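Local coordinates for protein alpha-1,2-mannosidase (Bacteroides thetaiotaomicron, PDB 2WW2) that hydrolyses alpha-mannosides with inversion of configuration, as a calcium-dependent glycoside hydrolase of family GH92 from a human gut symbiont, at residues V34-N39 with R293-P298; R299-F304 with M325-G330. All blocks are in the same frame, centred on the assembly; numbering follows the deposited sequence.

Interaction 1: V34-N39 with R293-P298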
ATOM      1  N   VAL A  34      -7.499   4.114 -42.593  1.00  7.73           N
ATOM      2  CA  VAL A  34      -8.243   5.372 -42.682  1.00  8.45           C
ATOM      3  C   VAL A  34      -9.341   5.249 -41.631  1.00  8.49           C
ATOM      4  O   VAL A  34      -9.611   4.153 -41.153  1.00  8.68           O
ATOM      5  CB  VAL A  34      -8.828   5.660 -44.094  1.00  8.55           C
ATOM      6  CG1 VAL A  34      -7.709   5.913 -45.103  1.00  9.58           C
ATOM      7  CG2 VAL A  34      -9.737   4.504 -44.582  1.00  8.23           C
ATOM      8  N   PRO A  35      -9.973   6.370 -41.260  1.00  8.64           N
ATOM      9  CA  PRO A  35     -10.933   6.293 -40.159  1.00  8.43           C
ATOM     10  C   PRO A  35     -12.037   5.258 -40.396  1.00  8.42           C
ATOM     11  O   PRO A  35     -12.606   5.186 -41.497  1.00  8.66           O
ATOM     12  CB  PRO A  35     -11.510   7.718 -40.109  1.00  8.69           C
ATOM     13  CG  PRO A  35     -10.342   8.579 -40.615  1.00  7.39           C
ATOM     14  CD  PRO A  35      -9.765   7.757 -41.724  1.00  7.96           C
ATOM     15  N   TRP A  36     -12.333   4.487 -39.355  1.00  8.34           N
ATOM     16  CA  TRP A  36     -13.333   3.389 -39.395  1.00  8.56           C
ATOM     17  C   TRP A  36     -13.121   2.369 -40.525  1.00  8.47           C
ATOM     18  O   TRP A  36     -14.063   1.701 -40.944  1.00  8.31           O
ATOM     19  CB  TRP A  36     -14.767   3.941 -39.456  1.00  9.06           C
ATOM     20  CG  TRP A  36     -15.018   4.983 -38.399  1.00  9.26           C
ATOM     21  CD1 TRP A  36     -15.262   4.770 -37.061  1.00  9.51           C
ATOM     22  CD2 TRP A  36     -14.995   6.397 -38.587  1.00  8.91           C
ATOM     23  NE1 TRP A  36     -15.416   5.981 -36.413  1.00 10.53           N
ATOM     24  CE2 TRP A  36     -15.242   6.994 -37.327  1.00 10.48           C
ATOM     25  CE3 TRP A  36     -14.799   7.220 -39.701  1.00 10.91           C
ATOM     26  CZ2 TRP A  36     -15.306   8.376 -37.153  1.00 11.14           C
ATOM     27  CZ3 TRP A  36     -14.855   8.606 -39.527  1.00 10.11           C
ATOM     28  CH2 TRP A  36     -15.100   9.165 -38.259  1.00  8.93           C
ATOM     29  N   GLY A  37     -11.902   2.257 -41.028  1.00  7.71           N
ATOM     30  CA  GLY A  37     -11.676   1.392 -42.177  1.00  7.53           C
ATOM     31  C   GLY A  37     -11.974  -0.079 -41.901  1.00  7.44           C
ATOM     32  O   GLY A  37     -11.684  -0.589 -40.825  1.00  7.32           O
ATOM     33  N   MET A  38     -12.533  -0.758 -42.901  1.00  7.28           N
ATOM     34  CA  MET A  38     -12.889  -2.167 -42.757  1.00  7.79           C
ATOM     35  C   MET A  38     -11.670  -3.032 -42.479  1.00  7.52           C
ATOM     36  O   MET A  38     -11.751  -3.944 -41.682  1.00  8.38           O
ATOM     37  CB  MET A  38     -13.599  -2.685 -44.015  1.00  7.64           C
ATOM     38  CG  MET A  38     -14.081  -4.150 -43.871  1.00  9.19           C
ATOM     39  SD  MET A  38     -14.971  -4.704 -45.352  1.00 13.12           S
ATOM     40  CE  MET A  38     -13.620  -5.309 -46.337  1.00 10.61           C
ATOM     41  N   ASN A  39     -10.534  -2.735 -43.115  1.00  7.28           N
ATOM     42  CA  ASN A  39      -9.323  -3.512 -42.865  1.00  7.49           C
ATOM     43  C   ASN A  39      -8.247  -2.577 -42.326  1.00  7.28           C
ATOM     44  O   ASN A  39      -8.059  -1.479 -42.878  1.00  7.73           O
ATOM     45  CB  ASN A  39      -8.806  -4.187 -44.153  1.00  7.48           C
ATOM     46  CG  ASN A  39      -9.820  -5.149 -44.783  1.00  9.66           C
ATOM     47  OD1 ASN A  39     -10.013  -5.168 -46.025  1.00 13.23           O
ATOM     48  ND2 ASN A  39     -10.440  -5.964 -43.959  1.00  5.46           N
ATOM     49  N   ARG A 293      -6.957   7.589 -32.287  1.00 10.02           N
ATOM     50  CA  ARG A 293      -7.321   6.314 -31.680  1.00 11.97           C
ATOM     51  C   ARG A 293      -8.838   6.215 -31.621  1.00 12.04           C
ATOM     52  O   ARG A 293      -9.422   5.150 -31.809  1.00 11.54           O
ATOM     53  CB  ARG A 293      -6.688   6.187 -30.276  1.00 12.79           C
ATOM     54  CG  ARG A 293      -6.735   4.788 -29.669  1.00 18.17           C
ATOM     55  CD  ARG A 293      -6.039   4.702 -28.290  1.00 22.39           C
ATOM     56  NE  ARG A 293      -6.163   3.364 -27.705  1.00 26.95           N
ATOM     57  CZ  ARG A 293      -5.134   2.598 -27.339  1.00 28.07           C
ATOM     58  NH1 ARG A 293      -5.355   1.399 -26.817  1.00 28.08           N
ATOM     59  NH2 ARG A 293      -3.881   3.033 -27.477  1.00 26.34           N
ATOM     60  N   THR A 294      -9.492   7.349 -31.391  1.00 12.01           N
ATOM     61  CA  THR A 294     -10.935   7.354 -31.241  1.00 11.20           C
ATOM     62  C   THR A 294     -11.682   7.145 -32.570  1.00 10.91           C
ATOM     63  O   THR A 294     -12.817   6.655 -32.582  1.00  9.84           O
ATOM     64  CB  THR A 294     -11.396   8.681 -30.601  1.00 12.37           C
ATOM     65  OG1 THR A 294     -10.764   8.837 -29.317  1.00 11.98           O
ATOM     66  CG2 THR A 294     -12.890   8.704 -30.454  1.00 12.46           C
ATOM     67  N   LEU A 295     -11.061   7.501 -33.692  1.00  9.10           N
ATOM     68  CA  LEU A 295     -11.721   7.357 -34.994  1.00  9.73           C
ATOM     69  C   LEU A 295     -11.505   5.995 -35.697  1.00  9.49           C
ATOM     70  O   LEU A 295     -11.870   5.833 -36.861  1.00 10.08           O
ATOM     71  CB  LEU A 295     -11.261   8.462 -35.950  1.00  8.90           C
ATOM     72  CG  LEU A 295     -11.427   9.912 -35.465  1.00 10.80           C
ATOM     73  CD1 LEU A 295     -11.178  10.857 -36.631  1.00  9.73           C
ATOM     74  CD2 LEU A 295     -12.825  10.147 -34.856  1.00  9.39           C
ATOM     75  N   LEU A 296     -10.871   5.057 -35.014  1.00  9.14           N
ATOM     76  CA  LEU A 296     -10.618   3.734 -35.591  1.00  9.34           C
ATOM     77  C   LEU A 296     -11.809   2.778 -35.493  1.00  9.88           C
ATOM     78  O   LEU A 296     -12.128   2.086 -36.467  1.00 10.43           O
ATOM     79  CB  LEU A 296      -9.388   3.097 -34.943  1.00  8.97           C
ATOM     80  CG  LEU A 296      -8.045   3.788 -35.228  1.00  9.86           C
ATOM     81  CD1 LEU A 296      -6.931   3.149 -34.378  1.00 10.24           C
ATOM     82  CD2 LEU A 296      -7.692   3.781 -36.725  1.00  8.73           C
ATOM     83  N   PHE A 297     -12.455   2.720 -34.325  1.00  9.84           N
ATOM     84  CA  PHE A 297     -13.522   1.721 -34.061  1.00  9.53           C
ATOM     85  C   PHE A 297     -14.823   2.436 -33.702  1.00  9.56           C
ATOM     86  O   PHE A 297     -14.793   3.569 -33.237  1.00 10.56           O
ATOM     87  CB  PHE A 297     -13.152   0.826 -32.861  1.00 10.11           C
ATOM     88  CG  PHE A 297     -11.861   0.062 -33.021  1.00  9.69           C
ATOM     89  CD1 PHE A 297     -11.874  -1.239 -33.521  1.00 11.41           C
ATOM     90  CD2 PHE A 297     -10.654   0.622 -32.634  1.00 11.23           C
ATOM     91  CE1 PHE A 297     -10.697  -1.973 -33.648  1.00 10.14           C
ATOM     92  CE2 PHE A 297      -9.450  -0.097 -32.761  1.00 12.81           C
ATOM     93  CZ  PHE A 297      -9.474  -1.394 -33.273  1.00 10.35           C
ATOM     94  N   PRO A 298     -15.979   1.791 -33.931  1.00  9.45           N
ATOM     95  CA  PRO A 298     -16.076   0.493 -34.597  1.00  8.70           C
ATOM     96  C   PRO A 298     -15.746   0.634 -36.076  1.00  8.66           C
ATOM     97  O   PRO A 298     -15.895   1.722 -36.660  1.00  8.47           O
ATOM     98  CB  PRO A 298     -17.555   0.114 -34.408  1.00  8.29           C
ATOM     99  CG  PRO A 298     -18.272   1.470 -34.413  1.00  9.22           C
ATOM    100  CD  PRO A 298     -17.305   2.356 -33.602  1.00  8.96           C
TER

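Interaction 2: R299-F304 with M325-G330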
ATOM      1  N   ARG A 299     -15.326  -0.456 -36.705  1.00  8.46           N
ATOM      2  CA  ARG A 299     -15.006  -0.403 -38.129  1.00  8.11           C
ATOM      3  C   ARG A 299     -16.254  -0.564 -38.994  1.00  8.25           C
ATOM      4  O   ARG A 299     -17.218  -1.276 -38.627  1.00  7.81           O
ATOM      5  CB  ARG A 299     -13.981  -1.480 -38.513  1.00  7.73           C
ATOM      6  CG  ARG A 299     -14.570  -2.916 -38.534  1.00  7.53           C
ATOM      7  CD  ARG A 299     -13.485  -3.942 -38.938  1.00  6.96           C
ATOM      8  NE  ARG A 299     -12.461  -4.017 -37.893  1.00  8.31           N
ATOM      9  CZ  ARG A 299     -11.314  -3.343 -37.905  1.00  7.69           C
ATOM     10  NH1 ARG A 299     -10.980  -2.559 -38.935  1.00  9.78           N
ATOM     11  NH2 ARG A 299     -10.479  -3.471 -36.888  1.00 10.00           N
ATOM     12  N   GLU A 300     -16.244   0.118 -40.138  1.00  7.73           N
ATOM     13  CA  GLU A 300     -17.222  -0.140 -41.202  1.00  8.35           C
ATOM     14  C   GLU A 300     -17.037  -1.601 -41.615  1.00  8.63           C
ATOM     15  O   GLU A 300     -15.910  -2.068 -41.742  1.00  8.42           O
ATOM     16  CB  GLU A 300     -16.963   0.786 -42.399  1.00  8.40           C
ATOM     17  CG  GLU A 300     -17.057   2.276 -42.031  1.00  8.78           C
ATOM     18  CD  GLU A 300     -16.428   3.218 -43.055  1.00 11.23           C
ATOM     19  OE1 GLU A 300     -15.859   2.746 -44.069  1.00 11.80           O
ATOM     20  OE2 GLU A 300     -16.486   4.444 -42.816  1.00 10.76           O
ATOM     21  N   PHE A 301     -18.140  -2.324 -41.797  1.00  8.78           N
ATOM     22  CA  PHE A 301     -18.075  -3.720 -42.217  1.00  9.09           C
ATOM     23  C   PHE A 301     -18.848  -3.916 -43.534  1.00  9.65           C
ATOM     24  O   PHE A 301     -19.200  -5.042 -43.925  1.00  9.55           O
ATOM     25  CB  PHE A 301     -18.645  -4.608 -41.109  1.00  9.00           C
ATOM     26  CG  PHE A 301     -18.095  -6.005 -41.112  1.00  8.80           C
ATOM     27  CD1 PHE A 301     -16.779  -6.244 -40.740  1.00  8.09           C
ATOM     28  CD2 PHE A 301     -18.901  -7.086 -41.465  1.00  7.65           C
ATOM     29  CE1 PHE A 301     -16.265  -7.552 -40.740  1.00  7.42           C
ATOM     30  CE2 PHE A 301     -18.395  -8.388 -41.444  1.00  8.02           C
ATOM     31  CZ  PHE A 301     -17.061  -8.609 -41.089  1.00  9.06           C
ATOM     32  N   TYR A 302     -19.114  -2.804 -44.213  1.00  9.33           N
ATOM     33  CA  TYR A 302     -19.798  -2.834 -45.495  1.00  9.66           C
ATOM     34  C   TYR A 302     -18.831  -2.496 -46.624  1.00  9.97           C
ATOM     35  O   TYR A 302     -17.695  -1.997 -46.396  1.00  9.85           O
ATOM     36  CB  TYR A 302     -20.994  -1.869 -45.511  1.00  9.37           C
ATOM     37  CG  TYR A 302     -20.661  -0.430 -45.151  1.00  9.38           C
ATOM     38  CD1 TYR A 302     -20.344   0.505 -46.135  1.00  9.88           C
ATOM     39  CD2 TYR A 302     -20.669  -0.014 -43.828  1.00 10.37           C
ATOM     40  CE1 TYR A 302     -20.035   1.819 -45.805  1.00 10.83           C
ATOM     41  CE2 TYR A 302     -20.365   1.299 -43.486  1.00 10.91           C
ATOM     42  CZ  TYR A 302     -20.057   2.202 -44.474  1.00  9.33           C
ATOM     43  OH  TYR A 302     -19.770   3.492 -44.120  1.00 11.70           O
ATOM     44  N   GLU A 303     -19.298  -2.751 -47.832  1.00  9.99           N
ATOM     45  CA  GLU A 303     -18.498  -2.663 -49.031  1.00 10.43           C
ATOM     46  C   GLU A 303     -19.404  -2.088 -50.118  1.00 11.00           C
ATOM     47  O   GLU A 303     -20.626  -2.030 -49.954  1.00 11.21           O
ATOM     48  CB  GLU A 303     -17.988  -4.074 -49.398  1.00 10.79           C
ATOM     49  CG  GLU A 303     -17.409  -4.814 -48.166  1.00 10.46           C
ATOM     50  CD  GLU A 303     -16.730  -6.143 -48.489  1.00 11.07           C
ATOM     51  OE1 GLU A 303     -16.068  -6.250 -49.536  1.00 11.67           O
ATOM     52  OE2 GLU A 303     -16.836  -7.071 -47.664  1.00 10.49           O
ATOM     53  N   PHE A 304     -18.818  -1.639 -51.216  1.00 10.77           N
ATOM     54  CA  PHE A 304     -19.632  -1.098 -52.292  1.00 12.01           C
ATOM     55  C   PHE A 304     -19.576  -2.014 -53.489  1.00 12.17           C
ATOM     56  O   PHE A 304     -18.508  -2.250 -54.047  1.00 12.08           O
ATOM     57  CB  PHE A 304     -19.189   0.317 -52.647  1.00 11.52           C
ATOM     58  CG  PHE A 304     -19.408   1.300 -51.534  1.00 13.99           C
ATOM     59  CD1 PHE A 304     -20.667   1.850 -51.325  1.00 14.45           C
ATOM     60  CD2 PHE A 304     -18.366   1.667 -50.696  1.00 15.54           C
ATOM     61  CE1 PHE A 304     -20.881   2.754 -50.302  1.00 15.19           C
ATOM     62  CE2 PHE A 304     -18.568   2.564 -49.660  1.00 16.74           C
ATOM     63  CZ  PHE A 304     -19.844   3.110 -49.467  1.00 16.56           C
ATOM     64  N   MET A 325     -23.269  -2.116 -41.926  1.00  8.47           N
ATOM     65  CA  MET A 325     -22.959  -2.907 -40.763  1.00  8.16           C
ATOM     66  C   MET A 325     -21.639  -2.363 -40.227  1.00  7.68           C
ATOM     67  O   MET A 325     -20.792  -1.905 -41.011  1.00  8.40           O
ATOM     68  CB  MET A 325     -22.840  -4.396 -41.138  1.00  7.71           C
ATOM     69  CG  MET A 325     -22.509  -5.315 -39.948  1.00  8.52           C
ATOM     70  SD  MET A 325     -23.608  -5.173 -38.529  1.00 10.26           S
ATOM     71  CE  MET A 325     -25.209  -5.637 -39.252  1.00  7.53           C
ATOM     72  N   TYR A 326     -21.493  -2.364 -38.904  1.00  7.19           N
ATOM     73  CA  TYR A 326     -20.217  -2.036 -38.237  1.00  8.02           C
ATOM     74  C   TYR A 326     -19.909  -3.157 -37.281  1.00  8.43           C
ATOM     75  O   TYR A 326     -20.805  -3.897 -36.875  1.00  8.63           O
ATOM     76  CB  TYR A 326     -20.335  -0.750 -37.387  1.00  7.32           C
ATOM     77  CG  TYR A 326     -20.251   0.517 -38.192  1.00  7.73           C
ATOM     78  CD1 TYR A 326     -19.100   1.319 -38.140  1.00  8.71           C
ATOM     79  CD2 TYR A 326     -21.301   0.905 -39.030  1.00  8.61           C
ATOM     80  CE1 TYR A 326     -19.017   2.482 -38.906  1.00  8.97           C
ATOM     81  CE2 TYR A 326     -21.224   2.067 -39.794  1.00  8.85           C
ATOM     82  CZ  TYR A 326     -20.083   2.857 -39.714  1.00  9.36           C
ATOM     83  OH  TYR A 326     -20.011   4.002 -40.483  1.00  9.79           O
ATOM     84  N   THR A 327     -18.667  -3.230 -36.829  1.00  8.78           N
ATOM     85  CA  THR A 327     -18.358  -4.192 -35.792  1.00  8.72           C
ATOM     86  C   THR A 327     -17.068  -3.833 -35.065  1.00  8.68           C
ATOM     87  O   THR A 327     -16.526  -2.751 -35.274  1.00  9.14           O
ATOM     88  CB  THR A 327     -18.262  -5.616 -36.365  1.00  9.06           C
ATOM     89  OG1 THR A 327     -18.168  -6.528 -35.269  1.00 10.24           O
ATOM     90  CG2 THR A 327     -17.012  -5.754 -37.263  1.00  8.15           C
ATOM     91  N   ASP A 328     -16.605  -4.746 -34.209  1.00  8.82           N
ATOM     92  CA  ASP A 328     -15.421  -4.547 -33.386  1.00  9.59           C
ATOM     93  C   ASP A 328     -15.584  -3.424 -32.387  1.00  9.85           C
ATOM     94  O   ASP A 328     -14.962  -2.364 -32.494  1.00  9.99           O
ATOM     95  CB  ASP A 328     -14.190  -4.374 -34.265  1.00  9.48           C
ATOM     96  CG  ASP A 328     -13.829  -5.672 -34.953  1.00 10.85           C
ATOM     97  OD1 ASP A 328     -13.852  -6.714 -34.253  1.00  9.19           O
ATOM     98  OD2 ASP A 328     -13.571  -5.655 -36.172  1.00 10.74           O
ATOM     99  N   ASN A 329     -16.450  -3.663 -31.405  1.00  9.21           N
ATOM    100  CA  ASN A 329     -16.733  -2.652 -30.414  1.00 10.34           C
ATOM    101  C   ASN A 329     -17.285  -3.318 -29.184  1.00  9.79           C
ATOM    102  O   ASN A 329     -18.120  -4.196 -29.317  1.00  9.33           O
ATOM    103  CB  ASN A 329     -17.832  -1.707 -30.946  1.00 11.10           C
ATOM    104  CG  ASN A 329     -17.476  -0.286 -30.730  1.00 13.28           C
ATOM    105  OD1 ASN A 329     -18.294   0.527 -30.289  1.00 12.98           O
ATOM    106  ND2 ASN A 329     -16.217   0.043 -31.044  1.00 14.43           N
ATOM    107  N   GLY A 330     -16.818  -2.891 -28.009  1.00  8.87           N
ATOM    108  CA  GLY A 330     -17.491  -3.191 -26.747  1.00  9.43           C
ATOM    109  C   GLY A 330     -18.230  -1.953 -26.250  1.00  9.36           C
ATOM    110  O   GLY A 330     -17.624  -1.028 -25.698  1.00 10.66           O
TER
HETATM  111  O   HOH W   1     -17.783   5.303 -40.757  1.00  9.74           O

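Interaction 1: V34-N39 with R293-P298
The contact of Trp-36 and Pro-35 with Leu-295 to Pro-298 is a buried join between two loops, one just before strand 40-44 and the other leaving the end of helix 281-294. It illustrates how a single large side chain can be seated on a row of backbone carbonyls. A type II turn from Val-34 to Gly-37, closed by Gly-37 N to Val-34 O, gives Trp-36 a positive phi (53°) and presents its amide to the other loop. Trp-36 N donates a hydrogen bond to Leu-295 O at 2.9 Å. The same oxygen also lies over one indole face, 3.4 Å above the plane and offset toward the rim; a chi1 of -50°, with CG beside the backbone N, brings the ring there. At the indole edge, in plane, Trp-36 CD1 comes within 3.1 Å of Pro-298 O, while Trp-36 CA points its hydrogen at Leu-296 O (3.4 Å, 158° at the hydrogen). Neither Leu-296 O nor Pro-298 O has a conventional hydrogen-bond partner, and carbon-bound hydrogens are what meet them here. On the apolar side, Trp-36 CZ2 touches Leu-295 CD2 at 3.8 Å as the two side chains cross obliquely, and Pro-35 CB adds a contact to Leu-295 CB. Phe-342 and Tyr-270 stack edge-to-face with the indole. An alanine in place of Trp-36 would probably open a gap between Leu-295, Phe-342 and Tyr-270 and leave Pro-298 O without its CD1 neighbour. Such a seam of turn against helix end belongs to the two-domain GH92 fold, in which an N-terminal beta-sandwich domain packs against an (alpha/alpha)6-barrel catalytic domain.

Interaction 2: R299-F304 with M325-G330
The ring of Tyr-326 takes Glu-300 CA on one face, 4.1 Å from its centroid in a CH-pi contact, and the edge of Tyr-302 in an offset edge-to-face pair (planes at 63°). At the rim of Tyr-302, in plane, lie Phe-304 CZ and Met-325 O, the latter 3.4 Å from Tyr-302 CD2. A water in the plane of the Tyr-326 ring bridges its OH to Glu-300 OE2, to which it donates; the hydroxyl is also hydrogen-bonded to Arg-352 NE. The guanidinium of Arg-299 meets Asp-328 edge-on in a salt bridge: Arg-299 NE donates to Asp-328 OD2 at 2.6 Å, within the guanidinium plane but on the anti side of a carboxylate turned 77° to it. Tyr-77 and Ser-372 hold the carboxylate further. The backbones that carry these side chains form an antiparallel beta ladder in a five-stranded sheet. Arg-299 and Thr-327 form a hydrogen-bonded pair, and Glu-300 faces Tyr-326 as a non-hydrogen-bonded pair. One residue on, Phe-301 N donates to Met-325 O at 2.8 Å. Phe-301, its CG anti to the backbone N (chi1 -154°), lays CD1 against Thr-327 CG2 at 3.5 Å. Asp-328 and Asn-329 form a G1 beta bulge opposite Ala-371.

Starting from the N terminus, the chain passes 34-39, runs through the strands of the N-terminal domain and two helices, and returns along helix 281-294 to close a loop of more than 250 residues at interaction 1. Interaction 2 opens at the very next residue and closes a far shorter excursion, through strands 310-313 and 320-322. The two are therefore in series, neither nested nor crossed. They nevertheless touch: Trp-36 O lies 2.8 Å from Glu-300 N, a probable hydrogen bond, and Pro-298 packs on Thr-327. The turn before strand 40-44 is thus tied both to a helix end and to the central strand of the five-stranded sheet.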